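Glutathione S-transferase 1 (Ascaris suum, PDB 4Q5F) conjugates reduced glutathione to a wide range of hydrophobic electrophiles, as a dimeric sigma-class transferase, and can also act as a glutathione peroxidase. Local coordinates at residues Ile103-Gln106 / Phe107-Phe110; Thr93-Glu96 / Glu97-Val100; Asp109-Ala112 / Glu113-Cys117; Gly189-Gln192 / Leu193-Ile197. All coordinates share one frame; numbering follows the deposited sequence.

Contact 1 of 4, residues Ile103-Gln106 / Phe107-Phe110. With GSH (glutathione), chain C.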
loop_
_atom_site.group_PDB
_atom_site.type_symbol
_atom_site.label_atom_id
_atom_site.label_comp_id
_atom_site.label_asym_id
_atom_site.label_seq_id
_atom_site.Cartn_x
_atom_site.Cartn_y
_atom_site.Cartn_z
ATOM N N ILE B 103 3.550 -8.031 -5.274
ATOM C CA ILE B 103 2.807 -7.952 -6.525
ATOM C C ILE B 103 1.540 -7.112 -6.371
ATOM O O ILE B 103 1.120 -6.441 -7.311
ATOM C CB ILE B 103 2.449 -9.356 -7.077
ATOM C CG1 ILE B 103 1.778 -9.247 -8.452
ATOM C CG2 ILE B 103 1.551 -10.110 -6.108
ATOM C CD1 ILE B 103 2.649 -8.617 -9.528
ATOM N N PHE B 104 0.934 -7.140 -5.188
ATOM C CA PHE B 104 -0.273 -6.356 -4.960
ATOM C C PHE B 104 0.047 -4.867 -4.862
ATOM O O PHE B 104 -0.748 -4.031 -5.292
ATOM C CB PHE B 104 -1.022 -6.813 -3.708
ATOM C CG PHE B 104 -2.336 -6.112 -3.515
ATOM C CD1 PHE B 104 -3.430 -6.449 -4.293
ATOM C CD2 PHE B 104 -2.475 -5.107 -2.572
ATOM C CE1 PHE B 104 -4.642 -5.804 -4.130
ATOM C CE2 PHE B 104 -3.685 -4.459 -2.404
ATOM C CZ PHE B 104 -4.769 -4.807 -3.183
ATOM N N ASP B 105 1.205 -4.538 -4.297
ATOM C CA ASP B 105 1.649 -3.150 -4.231
ATOM C C ASP B 105 1.886 -2.592 -5.633
ATOM O O ASP B 105 1.632 -1.416 -5.893
ATOM C CB ASP B 105 2.930 -3.021 -3.403
ATOM C CG ASP B 105 2.666 -2.962 -1.907
ATOM O OD1 ASP B 105 1.485 -2.925 -1.497
ATOM O OD2 ASP B 105 3.648 -2.940 -1.137
ATOM N N GLN B 106 2.382 -3.433 -6.533
ATOM C CA GLN B 106 2.594 -3.011 -7.913
ATOM C C GLN B 106 1.245 -2.811 -8.593
ATOM O O GLN B 106 1.060 -1.874 -9.372
ATOM C CB GLN B 106 3.426 -4.038 -8.686
ATOM C CG GLN B 106 3.752 -3.615 -10.114
ATOM C CD GLN B 106 4.555 -2.328 -10.174
ATOM O OE1 GLN B 106 5.303 -2.006 -9.252
ATOM N NE2 GLN B 106 4.399 -1.581 -11.263
ATOM N N PHE B 107 0.306 -3.703 -8.297
ATOM C CA PHE B 107 -1.061 -3.557 -8.776
ATOM C C PHE B 107 -1.666 -2.267 -8.229
ATOM O O PHE B 107 -2.417 -1.579 -8.920
ATOM C CB PHE B 107 -1.906 -4.759 -8.354
ATOM C CG PHE B 107 -3.383 -4.494 -8.366
ATOM C CD1 PHE B 107 -4.094 -4.502 -9.554
ATOM C CD2 PHE B 107 -4.063 -4.238 -7.186
ATOM C CE1 PHE B 107 -5.454 -4.256 -9.565
ATOM C CE2 PHE B 107 -5.423 -3.993 -7.191
ATOM C CZ PHE B 107 -6.119 -4.002 -8.383
ATOM N N LYS B 108 -1.327 -1.945 -6.985
ATOM C CA LYS B 108 -1.787 -0.710 -6.362
ATOM C C LYS B 108 -1.236 0.520 -7.083
ATOM O O LYS B 108 -1.955 1.502 -7.269
ATOM C CB LYS B 108 -1.395 -0.678 -4.883
ATOM C CG LYS B 108 -2.488 -1.165 -3.935
ATOM C CD LYS B 108 -1.958 -1.340 -2.515
ATOM C CE LYS B 108 -2.603 -0.368 -1.540
ATOM N NZ LYS B 108 -1.968 -0.448 -0.192
ATOM N N ASP B 109 0.032 0.467 -7.488
ATOM C CA ASP B 109 0.636 1.560 -8.248
ATOM C C ASP B 109 -0.106 1.755 -9.565
ATOM O O ASP B 109 -0.385 2.881 -9.974
ATOM C CB ASP B 109 2.113 1.283 -8.541
ATOM C CG ASP B 109 3.003 1.468 -7.325
ATOM O OD1 ASP B 109 2.546 2.065 -6.327
ATOM O OD2 ASP B 109 4.170 1.025 -7.378
ATOM N N PHE B 110 -0.411 0.645 -10.227
ATOM C CA PHE B 110 -1.167 0.665 -11.471
ATOM C C PHE B 110 -2.528 1.326 -11.255
ATOM O O PHE B 110 -2.925 2.214 -12.008
ATOM C CB PHE B 110 -1.355 -0.764 -11.984
ATOM C CG PHE B 110 -2.075 -0.860 -13.302
ATOM C CD1 PHE B 110 -2.045 0.184 -14.213
ATOM C CD2 PHE B 110 -2.786 -2.001 -13.626
ATOM C CE1 PHE B 110 -2.709 0.084 -15.420
ATOM C CE2 PHE B 110 -3.451 -2.104 -14.830
ATOM C CZ PHE B 110 -3.412 -1.059 -15.727
HETATM N N1 GSH C . 5.781 1.521 -5.469
HETATM C CA1 GSH C . 7.198 1.481 -5.481
HETATM C C1 GSH C . 7.702 1.213 -4.082
HETATM O O11 GSH C . 8.784 0.597 -3.908
HETATM O O12 GSH C . 7.041 1.605 -3.089
HETATM C CB1 GSH C . 7.727 2.813 -5.986
HETATM C CG1 GSH C . 9.233 2.706 -6.251
HETATM C CD1 GSH C . 9.732 3.938 -7.020
HETATM O OE1 GSH C . 8.945 4.777 -7.399
HETATM N N2 GSH C . 11.140 4.077 -7.288
HETATM C CA2 GSH C . 11.662 5.196 -8.010
HETATM C C2 GSH C . 12.509 4.657 -9.153
HETATM O O2 GSH C . 12.890 3.496 -9.121
HETATM C CB2 GSH C . 12.525 6.043 -7.115
HETATM S SG2 GSH C . 11.600 6.574 -5.707
HETATM N N3 GSH C . 12.870 5.505 -10.267
HETATM C CA3 GSH C . 13.668 4.979 -11.346
HETATM C C3 GSH C . 12.767 4.303 -12.381
HETATM O O31 GSH C . 11.570 4.033 -12.099
HETATM O O32 GSH C . 13.225 4.016 -13.516
HETATM O O HOH W 1 2.358 0.602 -4.310
#
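The backbone O of D105 accepts two donors, D109 N at 2.9 Å and a water at 2.7 Å. Both residues lie on helix 94-114 of the all-helical C-terminal domain of the glutathione transferase fold, and the same water also donates to D109 OD1, so it closes a small ring over one helical turn. With CG anti to the carbonyl carbon (chi1 -75°), D109 leans its carboxylate back alongside its own N, where OD1 can share that water while OD2 takes the amino N1 of glutathione at 2.5 Å. This glutathione is held mainly by the second subunit, through its K55, W51, L63, Q62, Q75 and S76, so D109 reaches across the dimer interface to complete a site belonging to its partner. Q106 OE1 comes to 3.7 Å from D109 OD2, its amide plane turned 89° from the carboxylate. On the side turned into the domain, F104 and F107 both swing CG away from the backbone N. Their rings meet obliquely, centroids 5.3 Å apart and planes inclined by 38°, and pack on helix 167-182, where F104 adds an edge-to-face contact with W167. K108 runs its aliphatic chain past the F104 ring, with CD of K108 3.6 Å from CE2 of F104, while its NZ lies 4.4 Å from OD1 of D105, too far apart for a salt bridge.

Contact 2 of 4, residues Thr93-Glu96 / Glu97-Val100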
loop_
_atom_site.group_PDB
_atom_site.type_symbol
_atom_site.label_atom_id
_atom_site.label_comp_id
_atom_site.label_asym_id
_atom_site.label_seq_id
_atom_site.Cartn_x
_atom_site.Cartn_y
_atom_site.Cartn_z
ATOM N N THR B 93 5.247 -19.425 2.985
ATOM C CA THR B 93 6.463 -19.034 3.704
ATOM C C THR B 93 6.519 -17.522 3.920
ATOM O O THR B 93 5.786 -16.775 3.274
ATOM C CB THR B 93 7.739 -19.467 2.952
ATOM O OG1 THR B 93 7.761 -18.871 1.648
ATOM C CG2 THR B 93 7.805 -20.981 2.823
ATOM N N PRO B 94 7.385 -17.067 4.841
ATOM C CA PRO B 94 7.557 -15.628 5.085
ATOM C C PRO B 94 7.966 -14.840 3.842
ATOM O O PRO B 94 7.532 -13.700 3.682
ATOM C CB PRO B 94 8.673 -15.587 6.130
ATOM C CG PRO B 94 8.530 -16.862 6.864
ATOM C CD PRO B 94 8.130 -17.872 5.825
ATOM N N MET B 95 8.789 -15.434 2.983
ATOM C CA MET B 95 9.212 -14.756 1.762
ATOM C C MET B 95 8.075 -14.755 0.744
ATOM O O MET B 95 7.920 -13.804 -0.018
ATOM C CB MET B 95 10.460 -15.414 1.166
ATOM C CG MET B 95 10.915 -14.809 -0.160
ATOM S SD MET B 95 11.153 -13.022 -0.091
ATOM C CE MET B 95 12.473 -12.903 1.106
ATOM N N GLU B 96 7.277 -15.818 0.741
ATOM C CA GLU B 96 6.134 -15.901 -0.162
ATOM C C GLU B 96 5.098 -14.845 0.190
ATOM O O GLU B 96 4.561 -14.181 -0.698
ATOM C CB GLU B 96 5.497 -17.292 -0.118
ATOM C CG GLU B 96 6.107 -18.287 -1.095
ATOM C CD GLU B 96 5.256 -19.531 -1.276
ATOM O OE1 GLU B 96 4.280 -19.708 -0.517
ATOM O OE2 GLU B 96 5.561 -20.332 -2.183
ATOM N N GLU B 97 4.817 -14.695 1.482
ATOM C CA GLU B 97 3.891 -13.670 1.952
ATOM C C GLU B 97 4.338 -12.293 1.481
ATOM O O GLU B 97 3.516 -11.446 1.131
ATOM C CB GLU B 97 3.794 -13.679 3.478
ATOM C CG GLU B 97 3.089 -14.893 4.065
ATOM C CD GLU B 97 2.452 -14.600 5.414
ATOM O OE1 GLU B 97 1.704 -13.602 5.517
ATOM O OE2 GLU B 97 2.703 -15.358 6.374
ATOM N N ALA B 98 5.649 -12.077 1.478
ATOM C CA ALA B 98 6.211 -10.811 1.034
ATOM C C ALA B 98 6.035 -10.646 -0.472
ATOM O O ALA B 98 5.707 -9.560 -0.948
ATOM C CB ALA B 98 7.678 -10.727 1.411
ATOM N N GLN B 99 6.250 -11.726 -1.217
ATOM C CA GLN B 99 6.079 -11.699 -2.665
ATOM C C GLN B 99 4.623 -11.411 -3.021
ATOM O O GLN B 99 4.343 -10.736 -4.013
ATOM C CB GLN B 99 6.522 -13.023 -3.292
ATOM C CG GLN B 99 8.021 -13.285 -3.210
ATOM C CD GLN B 99 8.845 -12.275 -3.988
ATOM O OE1 GLN B 99 8.361 -11.649 -4.932
ATOM N NE2 GLN B 99 10.099 -12.109 -3.589
ATOM N N VAL B 100 3.700 -11.924 -2.210
ATOM C CA VAL B 100 2.283 -11.629 -2.386
ATOM C C VAL B 100 2.055 -10.136 -2.159
ATOM O O VAL B 100 1.391 -9.478 -2.956
ATOM C CB VAL B 100 1.396 -12.461 -1.419
ATOM C CG1 VAL B 100 -0.076 -12.001 -1.468
ATOM C CG2 VAL B 100 1.528 -13.952 -1.732
#
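T93 O receives E97 N at 2.9 Å with a nearly straight N-H (166°), starting the i to i+4 ladder of helix 94-114, which runs on through a weak bond from A98 N to P94 O and sound ones from Q99 N to M95 O and V100 N to E96 O. T93 stands at the N-cap: its chi1 of 59° brings OG1 within 3.2 Å of E96 N, a capping bond that occupies an amide of the first turn. E96 sends its own carboxylate back before the helix, where OE1 takes the backbone N of K92. M95 and Q99, four residues apart, meet across one turn. M95 folds at both chi2 and chi3, so its SD comes to 3.8 Å from NE2 of Q99, and the two chains approach at a slant; SD is also 4.4 Å from A98 CB, a loose apolar touch. The hydrogen bond of Q99 NE2 goes to V72 O of the second subunit. V100 places CG2 3.2 Å from E96 O, along the face that rests on W167 and A168. E97 stretches out to a salt bridge from OE1 to R85 NH1 of the second subunit. The first turns thus combine a polar cap, in which T93 OG1 takes the N-H of E96, with E97 and Q99, whose main polar partners lie in the other subunit, so the helix start also belongs to the dimer interface.

Contact 3 of 4, residues Asp109-Ala112 / Glu113-Cys117. With GSH (glutathione), chain F; GSH (glutathione), chain C.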
loop_
_atom_site.group_PDB
_atom_site.type_symbol
_atom_site.label_atom_id
_atom_site.label_comp_id
_atom_site.label_asym_id
_atom_site.label_seq_id
_atom_site.Cartn_x
_atom_site.Cartn_y
_atom_site.Cartn_z
ATOM N N ASP B 109 0.032 0.467 -7.488
ATOM C CA ASP B 109 0.636 1.560 -8.248
ATOM C C ASP B 109 -0.106 1.755 -9.565
ATOM O O ASP B 109 -0.385 2.881 -9.974
ATOM C CB ASP B 109 2.113 1.283 -8.541
ATOM C CG ASP B 109 3.003 1.468 -7.325
ATOM O OD1 ASP B 109 2.546 2.065 -6.327
ATOM O OD2 ASP B 109 4.170 1.025 -7.378
ATOM N N PHE B 110 -0.411 0.645 -10.227
ATOM C CA PHE B 110 -1.167 0.665 -11.471
ATOM C C PHE B 110 -2.528 1.326 -11.255
ATOM O O PHE B 110 -2.925 2.214 -12.008
ATOM C CB PHE B 110 -1.355 -0.764 -11.984
ATOM C CG PHE B 110 -2.075 -0.860 -13.302
ATOM C CD1 PHE B 110 -2.045 0.184 -14.213
ATOM C CD2 PHE B 110 -2.786 -2.001 -13.626
ATOM C CE1 PHE B 110 -2.709 0.084 -15.420
ATOM C CE2 PHE B 110 -3.451 -2.104 -14.830
ATOM C CZ PHE B 110 -3.412 -1.059 -15.727
ATOM N N MET B 111 -3.233 0.885 -10.219
ATOM C CA MET B 111 -4.546 1.433 -9.887
ATOM C C MET B 111 -4.471 2.925 -9.577
ATOM O O MET B 111 -5.415 3.667 -9.845
ATOM C CB MET B 111 -5.138 0.696 -8.682
ATOM C CG MET B 111 -5.619 -0.719 -8.976
ATOM S SD MET B 111 -7.011 -0.771 -10.124
ATOM C CE MET B 111 -6.174 -1.162 -11.658
ATOM N N ALA B 112 -3.350 3.359 -9.007
ATOM C CA ALA B 112 -3.175 4.759 -8.636
ATOM C C ALA B 112 -3.195 5.667 -9.867
ATOM O O ALA B 112 -3.455 6.865 -9.762
ATOM C CB ALA B 112 -1.881 4.944 -7.860
ATOM N N GLU B 113 -2.922 5.088 -11.032
ATOM C CA GLU B 113 -2.943 5.833 -12.285
ATOM C C GLU B 113 -4.374 5.932 -12.799
ATOM O O GLU B 113 -4.815 6.993 -13.237
ATOM C CB GLU B 113 -2.082 5.137 -13.344
ATOM C CG GLU B 113 -0.708 4.660 -12.871
ATOM C CD GLU B 113 0.416 5.600 -13.259
ATOM O OE1 GLU B 113 0.185 6.827 -13.295
ATOM O OE2 GLU B 113 1.533 5.106 -13.534
ATOM N N LEU B 114 -5.095 4.817 -12.731
ATOM C CA LEU B 114 -6.411 4.697 -13.353
ATOM C C LEU B 114 -7.542 5.320 -12.539
ATOM O O LEU B 114 -8.347 6.085 -13.071
ATOM C CB LEU B 114 -6.738 3.220 -13.587
ATOM C CG LEU B 114 -5.853 2.442 -14.559
ATOM C CD1 LEU B 114 -6.332 1.002 -14.636
ATOM C CD2 LEU B 114 -5.852 3.080 -15.937
ATOM N N ARG B 115 -7.604 4.980 -11.255
ATOM C CA ARG B 115 -8.754 5.323 -10.418
ATOM C C ARG B 115 -9.125 6.812 -10.401
ATOM O O ARG B 115 -10.306 7.146 -10.435
ATOM C CB ARG B 115 -8.552 4.793 -8.992
ATOM C CG ARG B 115 -8.899 3.312 -8.857
ATOM C CD ARG B 115 -8.401 2.693 -7.558
ATOM N NE ARG B 115 -8.469 1.233 -7.615
ATOM C CZ ARG B 115 -7.988 0.415 -6.684
ATOM N NH1 ARG B 115 -7.393 0.900 -5.603
ATOM N NH2 ARG B 115 -8.102 -0.899 -6.837
ATOM N N PRO B 116 -8.126 7.708 -10.356
ATOM C CA PRO B 116 -8.442 9.144 -10.380
ATOM C C PRO B 116 -9.183 9.593 -11.643
ATOM O O PRO B 116 -9.754 10.684 -11.657
ATOM C CB PRO B 116 -7.061 9.807 -10.324
ATOM C CG PRO B 116 -6.178 8.801 -9.691
ATOM C CD PRO B 116 -6.689 7.466 -10.139
ATOM N N CYS B 117 -9.162 8.759 -12.681
ATOM C CA CYS B 117 -9.834 9.055 -13.945
ATOM C C CYS B 117 -11.048 8.160 -14.162
ATOM O O CYS B 117 -11.620 8.131 -15.252
ATOM C CB CYS B 117 -8.876 8.851 -15.115
ATOM S SG CYS B 117 -7.385 9.867 -15.073
HETATM C CB2 GSH F . -7.999 12.320 -13.467
HETATM S SG2 GSH F . -8.081 11.774 -15.147
HETATM N N1 GSH C . 5.781 1.521 -5.469
HETATM C CA1 GSH C . 7.198 1.481 -5.481
HETATM C C1 GSH C . 7.702 1.213 -4.082
HETATM O O11 GSH C . 8.784 0.597 -3.908
HETATM O O12 GSH C . 7.041 1.605 -3.089
HETATM C CB1 GSH C . 7.727 2.813 -5.986
HETATM C CG1 GSH C . 9.233 2.706 -6.251
HETATM C CD1 GSH C . 9.732 3.938 -7.020
HETATM O OE1 GSH C . 8.945 4.777 -7.399
HETATM N N2 GSH C . 11.140 4.077 -7.288
HETATM C CA2 GSH C . 11.662 5.196 -8.010
HETATM C C2 GSH C . 12.509 4.657 -9.153
HETATM O O2 GSH C . 12.890 3.496 -9.121
HETATM C CB2 GSH C . 12.525 6.043 -7.115
HETATM S SG2 GSH C . 11.600 6.574 -5.707
HETATM N N3 GSH C . 12.870 5.505 -10.267
HETATM C CA3 GSH C . 13.668 4.979 -11.346
HETATM C C3 GSH C . 12.767 4.303 -12.381
HETATM O O31 GSH C . 11.570 4.033 -12.099
HETATM O O32 GSH C . 13.225 4.016 -13.516
#
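This is a local packing contact at the C-terminal end of helix 94-114, where the regular turns give way to a 3-10 segment at 115-117. M111 and R115 carry much of it: the extended R115 chain brings its guanidinium over M111, whose CG lies over one face, 3.3 Å from R115 NH2, while M111 SD lies 3.5 Å from NE. In the backbone, R115 N donates to M111 O at 2.9 Å. M111 bends at chi2 and chi3 to carry CE to 3.7 Å from L114 CD1. That same CD1 makes a CH-pi contact over the face of the F110 ring, 4.1 Å from its centroid, and L114 and M111 both pack on W179. The F110 carbonyl O takes E113 N at 3.0 Å, and only weakly L114 N. P116 has no N-H to give A112 O; instead its CD packs 3.3 Å from that oxygen. C117, at the N-cap of the next helix, is joined through SG to SG2 of a glutathione in a mixed disulfide, 2.0 Å. R115 also touches L26 of the glutathione pocket, consistent with this helix end bordering the cleft between the thioredoxin-like and helical domains, where transferases bind their substrates.

Contact 4 of 4, residues Gly189-Gln192 / Leu193-Ile197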
loop_
_atom_site.group_PDB
_atom_site.type_symbol
_atom_site.label_atom_id
_atom_site.label_comp_id
_atom_site.label_asym_id
_atom_site.label_seq_id
_atom_site.Cartn_x
_atom_site.Cartn_y
_atom_site.Cartn_z
ATOM N N GLY B 189 -3.826 -8.218 -25.962
ATOM C CA GLY B 189 -2.380 -8.281 -26.088
ATOM C C GLY B 189 -1.720 -9.042 -24.949
ATOM O O GLY B 189 -0.521 -9.326 -24.994
ATOM N N HIS B 190 -2.510 -9.375 -23.931
ATOM C CA HIS B 190 -2.015 -10.045 -22.729
ATOM C C HIS B 190 -2.872 -11.250 -22.367
ATOM O O HIS B 190 -3.669 -11.187 -21.431
ATOM C CB HIS B 190 -2.032 -9.075 -21.551
ATOM C CG HIS B 190 -1.223 -7.839 -21.774
ATOM N ND1 HIS B 190 0.117 -7.758 -21.457
ATOM C CD2 HIS B 190 -1.561 -6.630 -22.276
ATOM C CE1 HIS B 190 0.567 -6.558 -21.757
ATOM N NE2 HIS B 190 -0.433 -5.848 -22.259
ATOM N N LEU B 191 -2.702 -12.348 -23.096
ATOM C CA LEU B 191 -3.530 -13.528 -22.882
ATOM C C LEU B 191 -3.173 -14.263 -21.594
ATOM O O LEU B 191 -4.027 -14.909 -20.988
ATOM C CB LEU B 191 -3.466 -14.473 -24.093
ATOM C CG LEU B 191 -2.201 -15.244 -24.489
ATOM C CD1 LEU B 191 -1.975 -16.436 -23.608
ATOM C CD2 LEU B 191 -2.339 -15.735 -25.910
ATOM N N GLN B 192 -1.913 -14.170 -21.180
ATOM C CA GLN B 192 -1.478 -14.823 -19.948
ATOM C C GLN B 192 -2.223 -14.238 -18.750
ATOM O O GLN B 192 -2.507 -14.945 -17.782
ATOM C CB GLN B 192 0.035 -14.698 -19.752
ATOM C CG GLN B 192 0.867 -15.464 -20.772
ATOM C CD GLN B 192 0.627 -16.961 -20.715
ATOM O OE1 GLN B 192 0.221 -17.499 -19.685
ATOM N NE2 GLN B 192 0.872 -17.642 -21.829
ATOM N N LEU B 193 -2.543 -12.950 -18.821
ATOM C CA LEU B 193 -3.377 -12.320 -17.806
ATOM C C LEU B 193 -4.837 -12.715 -18.001
ATOM O O LEU B 193 -5.562 -12.937 -17.031
ATOM C CB LEU B 193 -3.246 -10.796 -17.855
ATOM C CG LEU B 193 -1.978 -10.151 -17.288
ATOM C CD1 LEU B 193 -2.131 -8.639 -17.314
ATOM C CD2 LEU B 193 -1.674 -10.626 -15.873
ATOM N N LYS B 194 -5.269 -12.793 -19.257
ATOM C CA LYS B 194 -6.642 -13.180 -19.565
ATOM C C LYS B 194 -6.955 -14.576 -19.030
ATOM O O LYS B 194 -8.019 -14.801 -18.454
ATOM C CB LYS B 194 -6.891 -13.118 -21.072
ATOM C CG LYS B 194 -7.419 -11.773 -21.554
ATOM C CD LYS B 194 -6.859 -11.376 -22.915
ATOM C CE LYS B 194 -7.386 -12.257 -24.036
ATOM N NZ LYS B 194 -6.965 -11.752 -25.376
ATOM N N LYS B 195 -6.027 -15.510 -19.220
ATOM C CA LYS B 195 -6.185 -16.860 -18.690
ATOM C C LYS B 195 -6.191 -16.824 -17.167
ATOM O O LYS B 195 -7.032 -17.447 -16.517
ATOM C CB LYS B 195 -5.048 -17.767 -19.170
ATOM C CG LYS B 195 -5.120 -18.154 -20.637
ATOM C CD LYS B 195 -4.189 -19.323 -20.954
ATOM C CE LYS B 195 -2.787 -18.845 -21.301
ATOM N NZ LYS B 195 -1.786 -19.945 -21.410
ATOM N N TYR B 196 -5.229 -16.091 -16.616
ATOM C CA TYR B 196 -5.073 -15.919 -15.175
ATOM C C TYR B 196 -6.363 -15.428 -14.522
ATOM O O TYR B 196 -6.763 -15.923 -13.467
ATOM C CB TYR B 196 -3.927 -14.938 -14.928
ATOM C CG TYR B 196 -3.803 -14.388 -13.527
ATOM C CD1 TYR B 196 -3.644 -15.230 -12.434
ATOM C CD2 TYR B 196 -3.801 -13.017 -13.304
ATOM C CE1 TYR B 196 -3.513 -14.718 -11.156
ATOM C CE2 TYR B 196 -3.670 -12.499 -12.034
ATOM C CZ TYR B 196 -3.524 -13.353 -10.965
ATOM O OH TYR B 196 -3.390 -12.835 -9.700
ATOM N N ILE B 197 -7.014 -14.464 -15.160
ATOM C CA ILE B 197 -8.280 -13.932 -14.667
ATOM C C ILE B 197 -9.401 -14.954 -14.844
ATOM O O ILE B 197 -10.270 -15.081 -13.984
ATOM C CB ILE B 197 -8.644 -12.614 -15.387
ATOM C CG1 ILE B 197 -7.612 -11.537 -15.051
ATOM C CG2 ILE B 197 -10.036 -12.128 -14.985
ATOM C CD1 ILE B 197 -7.648 -10.338 -15.975
#
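L191 turns CG between its backbone N and carbonyl carbon (chi1 68°), and K195 kinks at chi3 (-87°), so the two chains lie side by side with L191 CD1 3.4 Å from K195 CE. From its other neighbour, Q192, K195 gains a companion pointing the same way: the Q192 chain bends at chi2 and its amide comes alongside the ammonium, NE2 of Q192 3.5 Å and OE1 3.6 Å from NZ of K195. K194 instead bends back along the first turn, its CD 3.5 Å from H190 O. That oxygen accepts K194 N at 3.1 Å and more weakly L193 N. K195 N reaches L191 O at 2.7 Å, and Y196 N reaches Q192 O at 3.2 Å. While the lysines stay on the exposed side, H190 ND1 bonds E149 of helix 129-155, whose OE2 weakly takes the backbone N of Q192 and of L193, and Y196 OH bonds D169 of helix 167-182. L193 rests on L145 of helix 129-155. The result is the first turns of an amphipathic helix, with H190 at its N-cap, packed against the core helices of the transferase C-terminal domain.

In the fold
Contacts 2, 1 and 3 follow in that order along helix 94-114, and contact 4 comes much later, on helix 191-201; all four belong to the C-terminal GST region. Contact 2 opens the long helix, contact 1 lies about 15 Å further on, centre to centre, and contact 3 closes it, about 10 Å beyond contact 1 between centres, with which it shares D109 and F110; F107 CZ also meets R115 NH2 at 4.0 Å. Contacts 2 and 1 touch the second subunit, and D109 carries that reach into contact 3, so one helix links dimer interface, glutathione site and cleft. Contact 4 stands about 17 Å from contact 1 between centres, packed on helices 129-155 and 167-182.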